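PDB 3CH0: glycerophosphodiester phosphodiesterase from Cytophaga hutchinsonii ATCC 33406, which belongs to the glycerophosphoryl diester phosphodiesterase family, a group of enzymes built on the TIM-barrel fold. Local coordinates for residues Ala7-Gln12 / Leu256-Ile261; Leu35-Leu40 / Ala129-Asn134; Pro214-Pro219 / Arg238-Thr243. All coordinates share one frame; numbering follows the deposited sequence.

Interaction 1: Ala7-Gln12 / Leu256-Ile261; sequences ASFDIQ and LGVDGI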
loop_
_atom_site.group_PDB
_atom_site.type_symbol
_atom_site.label_atom_id
_atom_site.label_comp_id
_atom_site.label_asym_id
_atom_site.label_seq_id
_atom_site.Cartn_x
_atom_site.Cartn_y
_atom_site.Cartn_z
ATOM N N ALA A 7 -18.554 5.394 12.823
ATOM C CA ALA A 7 -17.502 5.656 13.779
ATOM C C ALA A 7 -16.340 4.699 13.518
ATOM O O ALA A 7 -16.531 3.510 13.213
ATOM C CB ALA A 7 -18.014 5.485 15.206
ATOM N N SER A 8 -15.135 5.241 13.610
ATOM C CA SER A 8 -13.917 4.453 13.495
ATOM C C SER A 8 -13.650 3.904 12.094
ATOM O O SER A 8 -12.830 3.012 11.979
ATOM C CB SER A 8 -13.936 3.289 14.487
ATOM O OG SER A 8 -14.133 3.788 15.815
ATOM N N PHE A 9 -14.316 4.444 11.083
ATOM C CA PHE A 9 -14.097 4.019 9.694
ATOM C C PHE A 9 -12.677 4.399 9.240
ATOM O O PHE A 9 -12.213 5.530 9.535
ATOM C CB PHE A 9 -15.128 4.716 8.826
ATOM C CG PHE A 9 -15.297 4.086 7.453
ATOM C CD1 PHE A 9 -16.009 2.913 7.290
ATOM C CD2 PHE A 9 -14.732 4.673 6.326
ATOM C CE1 PHE A 9 -16.194 2.366 6.016
ATOM C CE2 PHE A 9 -14.924 4.121 5.065
ATOM C CZ PHE A 9 -15.645 2.987 4.904
ATOM N N ASP A 10 -12.038 3.510 8.487
ATOM C CA ASP A 10 -10.649 3.719 8.052
ATOM C C ASP A 10 -10.601 4.181 6.592
ATOM O O ASP A 10 -10.766 3.375 5.687
ATOM C CB ASP A 10 -9.867 2.426 8.247
ATOM C CG ASP A 10 -8.401 2.598 8.039
ATOM O OD1 ASP A 10 -7.954 3.719 7.724
ATOM O OD2 ASP A 10 -7.688 1.587 8.219
ATOM N N ILE A 11 -10.414 5.485 6.387
ATOM C CA ILE A 11 -10.217 6.081 5.066
ATOM C C ILE A 11 -8.720 5.984 4.741
ATOM O O ILE A 11 -7.927 6.657 5.366
ATOM C CB ILE A 11 -10.641 7.571 5.025
ATOM C CG1 ILE A 11 -12.134 7.701 5.309
ATOM C CG2 ILE A 11 -10.307 8.203 3.688
ATOM C CD1 ILE A 11 -12.566 9.111 5.646
ATOM N N GLN A 12 -8.378 5.141 3.757
ATOM C CA GLN A 12 -7.000 4.884 3.360
ATOM C C GLN A 12 -6.716 5.536 2.007
ATOM O O GLN A 12 -7.388 5.245 1.015
ATOM C CB GLN A 12 -6.624 3.402 3.265
ATOM C CG GLN A 12 -6.956 2.628 4.514
ATOM C CD GLN A 12 -6.052 1.416 4.719
ATOM O OE1 GLN A 12 -5.177 1.136 3.885
ATOM N NE2 GLN A 12 -6.245 0.714 5.816
ATOM N N LEU A 256 -22.973 -2.341 3.264
ATOM C CA LEU A 256 -22.773 -3.767 3.504
ATOM C C LEU A 256 -21.986 -4.029 4.766
ATOM O O LEU A 256 -21.816 -5.185 5.185
ATOM C CB LEU A 256 -22.045 -4.419 2.330
ATOM C CG LEU A 256 -22.705 -4.295 0.969
ATOM C CD1 LEU A 256 -21.895 -5.095 -0.070
ATOM C CD2 LEU A 256 -24.162 -4.814 1.061
ATOM N N GLY A 257 -21.434 -2.974 5.365
ATOM C CA GLY A 257 -20.707 -3.177 6.610
ATOM C C GLY A 257 -19.184 -3.163 6.618
ATOM O O GLY A 257 -18.575 -3.518 7.630
ATOM N N VAL A 258 -18.544 -2.720 5.524
ATOM C CA VAL A 258 -17.084 -2.645 5.572
ATOM C C VAL A 258 -16.594 -1.645 6.623
ATOM O O VAL A 258 -17.277 -0.699 7.022
ATOM C CB VAL A 258 -16.460 -2.305 4.213
ATOM C CG1 VAL A 258 -16.883 -3.357 3.144
ATOM C CG2 VAL A 258 -16.720 -0.868 3.742
ATOM N N ASP A 259 -15.336 -1.879 7.037
ATOM C CA ASP A 259 -14.668 -1.099 8.076
ATOM C C ASP A 259 -13.736 -0.004 7.606
ATOM O O ASP A 259 -13.217 0.781 8.405
ATOM C CB ASP A 259 -13.886 -2.055 8.988
ATOM C CG ASP A 259 -14.797 -3.128 9.584
ATOM O OD1 ASP A 259 -15.500 -2.762 10.548
ATOM O OD2 ASP A 259 -14.856 -4.250 9.056
ATOM N N GLY A 260 -13.560 0.070 6.295
ATOM C CA GLY A 260 -12.662 1.028 5.686
ATOM C C GLY A 260 -12.698 0.877 4.186
ATOM O O GLY A 260 -13.266 -0.056 3.655
ATOM N N ILE A 261 -11.959 1.780 3.557
ATOM C CA ILE A 261 -11.831 1.821 2.090
ATOM C C ILE A 261 -10.441 2.251 1.729
ATOM O O ILE A 261 -9.919 3.193 2.300
ATOM C CB ILE A 261 -12.811 2.824 1.454
ATOM C CG1 ILE A 261 -14.235 2.280 1.598
ATOM C CG2 ILE A 261 -12.476 3.173 -0.055
ATOM C CD1 ILE A 261 -14.638 1.193 0.615
#
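The phenyl ring of F9 lies over the backbone of G260: G260 CA is 3.8 Å from the centroid of the F9 ring and 17° off its normal, which defines a CH-pi contact with one face. The contact closes the TIM barrel, because it brings the first strand, 10-13, into parallel pairing with the last, 260-263. F9 CG is anti to its backbone N (chi1 -163°), and the ring beyond it meets the other segment with its rim as well as its face. At the edge, F9 CE1 approaches V258 O at 3.4 Å, while F9 CZ rests 3.7 Å from I261 CG1, the two side chains crossing obliquely. I254 of helix 247-256 and F269 also pack against F9.

Three backbone hydrogen bonds fix the register, D10 beside G260 and I11 beside I261. D10 N donates to D259 O (3.0 Å), I261 N to D10 O (2.9 Å) and Q12 N to I261 O (2.9 Å). The strands come close at G260, where G260 CA approaches D10 O to 3.0 Å; the glycine has no side chain to intrude on this fully extended section. I11 and I261 point to one face of the sheet, where I261 packs on I250 and L253 of helix 247-256. D10 occupies the other face.

Several polar ends have partners beyond this pair. D10 OD1 bonds to T39, Q12 OE1 to N134, and D259 OD2 to H233 of helix 226-234 and to the backbone N of V239. Within 7-12 the D10 and Q12 side chains are also linked: Q12 NE2 donates to D10 OD2 at 2.9 Å, the oxygen lying close to the Q12 amide plane but being met from above the D10 carboxylate plane, 55° out of it.

Interaction 2: Leu35-Leu40 / Ala129-Asn134; sequences LGVTTL and AKIQYN. With EDO (1,2-ethanediol), chain O.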
loop_
_atom_site.group_PDB
_atom_site.type_symbol
_atom_site.label_atom_id
_atom_site.label_comp_id
_atom_site.label_asym_id
_atom_site.label_seq_id
_atom_site.Cartn_x
_atom_site.Cartn_y
_atom_site.Cartn_z
ATOM N N LEU A 35 -5.510 16.273 3.659
ATOM C CA LEU A 35 -6.924 16.059 3.393
ATOM C C LEU A 35 -7.603 15.501 4.605
ATOM O O LEU A 35 -8.815 15.729 4.788
ATOM C CB LEU A 35 -7.105 15.068 2.229
ATOM C CG LEU A 35 -7.006 15.524 0.786
ATOM C CD1 LEU A 35 -7.104 14.312 -0.205
ATOM C CD2 LEU A 35 -8.063 16.552 0.425
ATOM N N GLY A 36 -6.855 14.732 5.399
ATOM C CA GLY A 36 -7.365 14.146 6.603
ATOM C C GLY A 36 -7.629 12.664 6.560
ATOM O O GLY A 36 -8.418 12.155 7.366
ATOM N N VAL A 37 -6.918 11.936 5.697
ATOM C CA VAL A 37 -7.119 10.498 5.715
ATOM C C VAL A 37 -6.779 9.850 7.043
ATOM O O VAL A 37 -5.942 10.355 7.814
ATOM C CB VAL A 37 -6.357 9.774 4.593
ATOM C CG1 VAL A 37 -6.781 10.378 3.231
ATOM C CG2 VAL A 37 -4.825 9.803 4.789
ATOM N N THR A 38 -7.389 8.707 7.315
ATOM C CA THR A 38 -7.079 7.997 8.518
ATOM C C THR A 38 -5.677 7.341 8.402
ATOM O O THR A 38 -4.918 7.264 9.375
ATOM C CB THR A 38 -8.096 6.861 8.709
ATOM O OG1 THR A 38 -9.424 7.323 8.517
ATOM C CG2 THR A 38 -7.884 6.186 10.091
ATOM N N THR A 39 -5.381 6.840 7.198
ATOM C CA THR A 39 -4.249 5.941 6.945
ATOM C C THR A 39 -3.603 6.254 5.607
ATOM O O THR A 39 -4.318 6.483 4.595
ATOM C CB THR A 39 -4.779 4.508 6.886
ATOM O OG1 THR A 39 -5.429 4.198 8.138
ATOM C CG2 THR A 39 -3.677 3.429 6.643
ATOM N N LEU A 40 -2.283 6.281 5.622
ATOM C CA LEU A 40 -1.513 6.324 4.380
ATOM C C LEU A 40 -1.275 4.858 3.999
ATOM O O LEU A 40 -0.708 4.107 4.793
ATOM C CB LEU A 40 -0.187 7.002 4.599
ATOM C CG LEU A 40 -0.247 8.443 5.176
ATOM C CD1 LEU A 40 1.182 8.966 5.413
ATOM C CD2 LEU A 40 -0.994 9.334 4.198
ATOM N N ALA A 129 0.561 12.966 14.870
ATOM C CA ALA A 129 0.856 11.874 15.762
ATOM C C ALA A 129 -0.245 10.823 15.723
ATOM O O ALA A 129 -0.099 9.813 16.374
ATOM C CB ALA A 129 1.014 12.398 17.225
ATOM N N LYS A 130 -1.346 11.057 15.009
ATOM C CA LYS A 130 -2.441 10.090 14.970
ATOM C C LYS A 130 -2.545 9.304 13.638
ATOM O O LYS A 130 -3.286 8.347 13.556
ATOM C CB LYS A 130 -3.771 10.789 15.263
ATOM C CG LYS A 130 -3.882 11.358 16.740
ATOM N N ILE A 131 -1.789 9.734 12.648
ATOM C CA ILE A 131 -1.829 9.066 11.325
ATOM C C ILE A 131 -1.500 7.574 11.479
ATOM O O ILE A 131 -0.644 7.167 12.254
ATOM C CB ILE A 131 -0.874 9.733 10.296
ATOM C CG1 ILE A 131 -1.092 9.213 8.866
ATOM C CG2 ILE A 131 0.611 9.571 10.731
ATOM C CD1 ILE A 131 -2.445 9.558 8.266
ATOM N N GLN A 132 -2.176 6.757 10.688
ATOM C CA GLN A 132 -1.913 5.340 10.604
ATOM C C GLN A 132 -1.288 5.003 9.239
ATOM O O GLN A 132 -1.374 5.788 8.276
ATOM C CB GLN A 132 -3.206 4.544 10.880
ATOM C CG GLN A 132 -3.645 4.677 12.311
ATOM C CD GLN A 132 -4.987 4.118 12.607
ATOM O OE1 GLN A 132 -5.968 4.869 12.707
ATOM N NE2 GLN A 132 -5.073 2.812 12.755
ATOM N N TYR A 133 -0.654 3.824 9.177
ATOM C CA TYR A 133 0.092 3.367 8.040
ATOM C C TYR A 133 -0.403 1.959 7.670
ATOM O O TYR A 133 -0.609 1.132 8.549
ATOM C CB TYR A 133 1.557 3.258 8.417
ATOM C CG TYR A 133 2.203 4.509 8.894
ATOM C CD1 TYR A 133 2.135 4.899 10.250
ATOM C CD2 TYR A 133 2.907 5.323 8.030
ATOM C CE1 TYR A 133 2.734 6.071 10.675
ATOM C CE2 TYR A 133 3.573 6.462 8.454
ATOM C CZ TYR A 133 3.439 6.868 9.784
ATOM O OH TYR A 133 4.125 8.029 10.156
ATOM N N ASN A 134 -0.484 1.696 6.366
ATOM C CA ASN A 134 -0.756 0.369 5.862
ATOM C C ASN A 134 0.261 0.127 4.773
ATOM O O ASN A 134 0.127 0.637 3.631
ATOM C CB ASN A 134 -2.182 0.314 5.332
ATOM C CG ASN A 134 -2.598 -1.090 4.942
ATOM O OD1 ASN A 134 -1.813 -2.050 5.171
ATOM N ND2 ASN A 134 -3.729 -1.217 4.233
HETATM C C1 EDO O . -8.993 1.847 12.078
HETATM O O1 EDO O . -7.603 1.604 12.365
HETATM C C2 EDO O . -9.333 3.341 11.982
HETATM O O2 EDO O . -8.910 4.036 13.174
HETATM O O HOH W 1 -5.574 7.792 11.961
#
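Parallel strand pairing, with T39 beside Q132 and L40 beside Y133, joins the starts of strands 39-46 and 132-137 in a buried part of the sheet. Its evidence is a ladder of three backbone bonds: Q132 N to T38 O, L40 N to Q132 O (2.8 Å) and N134 N to L40 O. Beside T38, I131 CD1 lies 3.6 Å from T38 O. I131 CG1, anti to the backbone N (chi1 -170°), meets L40 CG at 3.9 Å, the two side chains crossing at about a right angle. In the TIM barrel these are adjacent strands, and L40 and I131 face the helices outside: L40 touches F29 and A32 of helix 26-35 and L120 and A124 of helix 117-127.

On the other face T39 CG2 packs on N134 CB at 3.7 Å, while the polar ends of both side chains are hydrogen-bonded to strand 10-13. T38 and Q132 run side by side, T38 CG2 3.5 Å from Q132 OE1. The extended Q132 holds a 1,2-ethanediol through both ends of its amide: Q132 NE2 donates to O1 of the diol (2.8 Å), and O2 of the diol donates to Q132 OE1 (3.1 Å).

Interaction 3: Pro214-Pro219 / Arg238-Thr243; sequences PAVYSP and RVIPWT. With EDO (1,2-ethanediol), chain E.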
loop_
_atom_site.group_PDB
_atom_site.type_symbol
_atom_site.label_atom_id
_atom_site.label_comp_id
_atom_site.label_asym_id
_atom_site.label_seq_id
_atom_site.Cartn_x
_atom_site.Cartn_y
_atom_site.Cartn_z
ATOM N N PRO A 214 -5.751 -12.920 10.732
ATOM C CA PRO A 214 -5.139 -11.597 10.718
ATOM C C PRO A 214 -6.107 -10.528 11.226
ATOM O O PRO A 214 -7.314 -10.757 11.364
ATOM C CB PRO A 214 -4.856 -11.373 9.214
ATOM C CG PRO A 214 -5.951 -12.127 8.535
ATOM C CD PRO A 214 -6.173 -13.365 9.415
ATOM N N ALA A 215 -5.573 -9.345 11.483
ATOM C CA ALA A 215 -6.411 -8.238 11.892
ATOM C C ALA A 215 -7.443 -7.752 10.841
ATOM O O ALA A 215 -8.577 -7.352 11.189
ATOM C CB ALA A 215 -5.568 -7.044 12.344
ATOM N N VAL A 216 -6.980 -7.731 9.586
ATOM C CA VAL A 216 -7.736 -7.143 8.495
ATOM C C VAL A 216 -7.794 -8.158 7.370
ATOM O O VAL A 216 -6.787 -8.795 7.072
ATOM C CB VAL A 216 -7.118 -5.814 8.023
ATOM C CG1 VAL A 216 -7.811 -5.249 6.811
ATOM C CG2 VAL A 216 -7.102 -4.794 9.148
ATOM N N TYR A 217 -8.989 -8.299 6.790
ATOM C CA TYR A 217 -9.180 -9.014 5.562
ATOM C C TYR A 217 -9.353 -7.934 4.485
ATOM O O TYR A 217 -10.218 -7.053 4.599
ATOM C CB TYR A 217 -10.423 -9.906 5.651
ATOM C CG TYR A 217 -10.580 -10.846 4.510
ATOM C CD1 TYR A 217 -9.768 -11.975 4.376
ATOM C CD2 TYR A 217 -11.514 -10.598 3.536
ATOM C CE1 TYR A 217 -9.877 -12.840 3.314
ATOM C CE2 TYR A 217 -11.635 -11.448 2.489
ATOM C CZ TYR A 217 -10.841 -12.600 2.381
ATOM O OH TYR A 217 -10.917 -13.496 1.324
ATOM N N SER A 218 -8.535 -7.984 3.449
ATOM C CA SER A 218 -8.453 -6.868 2.486
ATOM C C SER A 218 -8.544 -7.447 1.062
ATOM O O SER A 218 -7.523 -7.630 0.392
ATOM C CB SER A 218 -7.160 -6.075 2.712
ATOM O OG SER A 218 -7.132 -4.902 1.944
ATOM N N PRO A 219 -9.780 -7.721 0.579
ATOM C CA PRO A 219 -10.011 -8.272 -0.742
ATOM C C PRO A 219 -10.269 -7.230 -1.830
ATOM O O PRO A 219 -10.713 -6.134 -1.536
ATOM C CB PRO A 219 -11.309 -9.057 -0.512
ATOM C CG PRO A 219 -12.068 -8.146 0.414
ATOM C CD PRO A 219 -11.039 -7.560 1.334
ATOM N N ARG A 238 -11.501 -6.958 10.633
ATOM C CA ARG A 238 -12.056 -5.830 9.925
ATOM C C ARG A 238 -11.879 -6.084 8.437
ATOM O O ARG A 238 -10.990 -6.832 8.034
ATOM C CB ARG A 238 -11.366 -4.551 10.300
ATOM C CG ARG A 238 -11.793 -4.189 11.762
ATOM C CD ARG A 238 -11.111 -3.012 12.318
ATOM N NE ARG A 238 -9.727 -3.332 12.594
ATOM C CZ ARG A 238 -8.674 -2.859 11.918
ATOM N NH1 ARG A 238 -8.857 -1.998 10.909
ATOM N NH2 ARG A 238 -7.435 -3.232 12.285
ATOM N N VAL A 239 -12.805 -5.551 7.670
ATOM C CA VAL A 239 -12.840 -5.748 6.218
ATOM C C VAL A 239 -12.631 -4.410 5.501
ATOM O O VAL A 239 -13.412 -3.479 5.652
ATOM C CB VAL A 239 -14.153 -6.410 5.732
ATOM C CG1 VAL A 239 -14.096 -6.613 4.182
ATOM C CG2 VAL A 239 -14.353 -7.753 6.481
ATOM N N ILE A 240 -11.545 -4.318 4.726
ATOM C CA ILE A 240 -11.112 -3.089 4.068
ATOM C C ILE A 240 -10.753 -3.382 2.610
ATOM O O ILE A 240 -9.631 -3.783 2.316
ATOM C CB ILE A 240 -9.909 -2.426 4.782
ATOM C CG1 ILE A 240 -10.258 -2.214 6.266
ATOM C CG2 ILE A 240 -9.560 -1.103 4.149
ATOM C CD1 ILE A 240 -9.156 -1.545 7.064
ATOM N N PRO A 241 -11.734 -3.234 1.708
ATOM C CA PRO A 241 -11.482 -3.555 0.308
ATOM C C PRO A 241 -10.756 -2.466 -0.471
ATOM O O PRO A 241 -10.679 -1.314 -0.039
ATOM C CB PRO A 241 -12.867 -3.738 -0.282
ATOM C CG PRO A 241 -13.820 -3.230 0.668
ATOM C CD PRO A 241 -13.140 -2.871 1.954
ATOM N N TRP A 242 -10.287 -2.882 -1.644
ATOM C CA TRP A 242 -9.510 -2.021 -2.538
ATOM C C TRP A 242 -9.854 -2.328 -3.985
ATOM O O TRP A 242 -10.392 -3.390 -4.227
ATOM C CB TRP A 242 -7.999 -2.290 -2.334
ATOM C CG TRP A 242 -7.631 -3.764 -2.426
ATOM C CD1 TRP A 242 -7.567 -4.660 -1.386
ATOM C CD2 TRP A 242 -7.322 -4.522 -3.604
ATOM N NE1 TRP A 242 -7.204 -5.885 -1.836
ATOM C CE2 TRP A 242 -7.062 -5.841 -3.199
ATOM C CE3 TRP A 242 -7.227 -4.219 -4.976
ATOM C CZ2 TRP A 242 -6.732 -6.841 -4.129
ATOM C CZ3 TRP A 242 -6.894 -5.222 -5.881
ATOM C CH2 TRP A 242 -6.622 -6.512 -5.450
ATOM N N THR A 243 -9.523 -1.448 -4.935
ATOM C CA THR A 243 -9.246 -0.052 -4.771
ATOM C C THR A 243 -10.497 0.614 -5.324
ATOM O O THR A 243 -10.840 0.450 -6.504
ATOM C CB THR A 243 -7.979 0.348 -5.541
ATOM O OG1 THR A 243 -6.849 -0.324 -4.945
ATOM C CG2 THR A 243 -7.719 1.848 -5.478
HETATM C C1 EDO E . -10.598 -3.277 -7.632
HETATM O O1 EDO E . -9.365 -2.602 -7.783
HETATM C C2 EDO E . -11.133 -3.760 -8.983
HETATM O O2 EDO E . -10.601 -5.041 -9.320
#
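W242 reaches back over P219 with its indole, and the path begins at CB, from which CG takes the crowded position between backbone N and carbonyl carbon (chi1 52°). This places W242 CG near P219 O. W242 CD1 comes next, 3.4 Å from S218 OG, and then W242 NE1, which donates to S218 O at 2.8 Å. The acceptor lies nearly in the indole plane, at the edge, yet the donor stands 58° out of the carbonyl plane of S218. P219 C lies over one face near the rim, closest to W242 NE1. On the benzo side W242 CE3 passes near O1 of a 1,2-ethanediol, a hydroxyl that accepts from T243 N, the nitrogen of the cis W242-T243 peptide, at 3.1 Å. A bound citric acid also comes within about 3 Å of the indole side chain.

The contact joins the two strands of a beta-alpha-beta crossover of the TIM barrel, in which helix 226-234 links strands 216-219 and 238-239. R238 N to A215 O, Y217 N to R238 O and I240 N to Y217 O set the parallel register. The R238 chain bends at chi3, and one face of its guanidinium lies over V216 CG2, which is 3.5 Å from R238 NH2. V216 CG1 turns instead to I240 CG1, at 3.9 Å.

The next rung would need an N-H from residue 219, and proline has none. S218 OG fills the role, donating to I240 O at 2.8 Å nearly in line with the carbonyl, before W242 N resumes the backbone series with a longer bond to P219 O (3.3 Å). The serine hydroxyl thus carries the pairing past the proline by giving I240 O a donor, while W242 NE1 adds a bond that ties the indole to S218 O.

Overall arrangement
All three contacts belong to one barrel sheet. Interaction 1 is the seam between the first and last strands, and both other interactions close within the chain it spans. Its centre lies 13 Å from that of interaction 2, and two hydrogen bonds join them: D10 OD1 to T39 OG1 (2.6 Å) and N134 ND2 to Q12 OE1 (2.8 Å). On its other flank the centre of interaction 3 is 10 Å away, and V239 N donates to D259 OD2 at 2.8 Å. Interactions 2 and 3 do not touch, their nearest atoms being about 6 Å apart. Bound 1,2-ethanediol lies by all three and citric acid by W242, both probably from the crystallisation liquor.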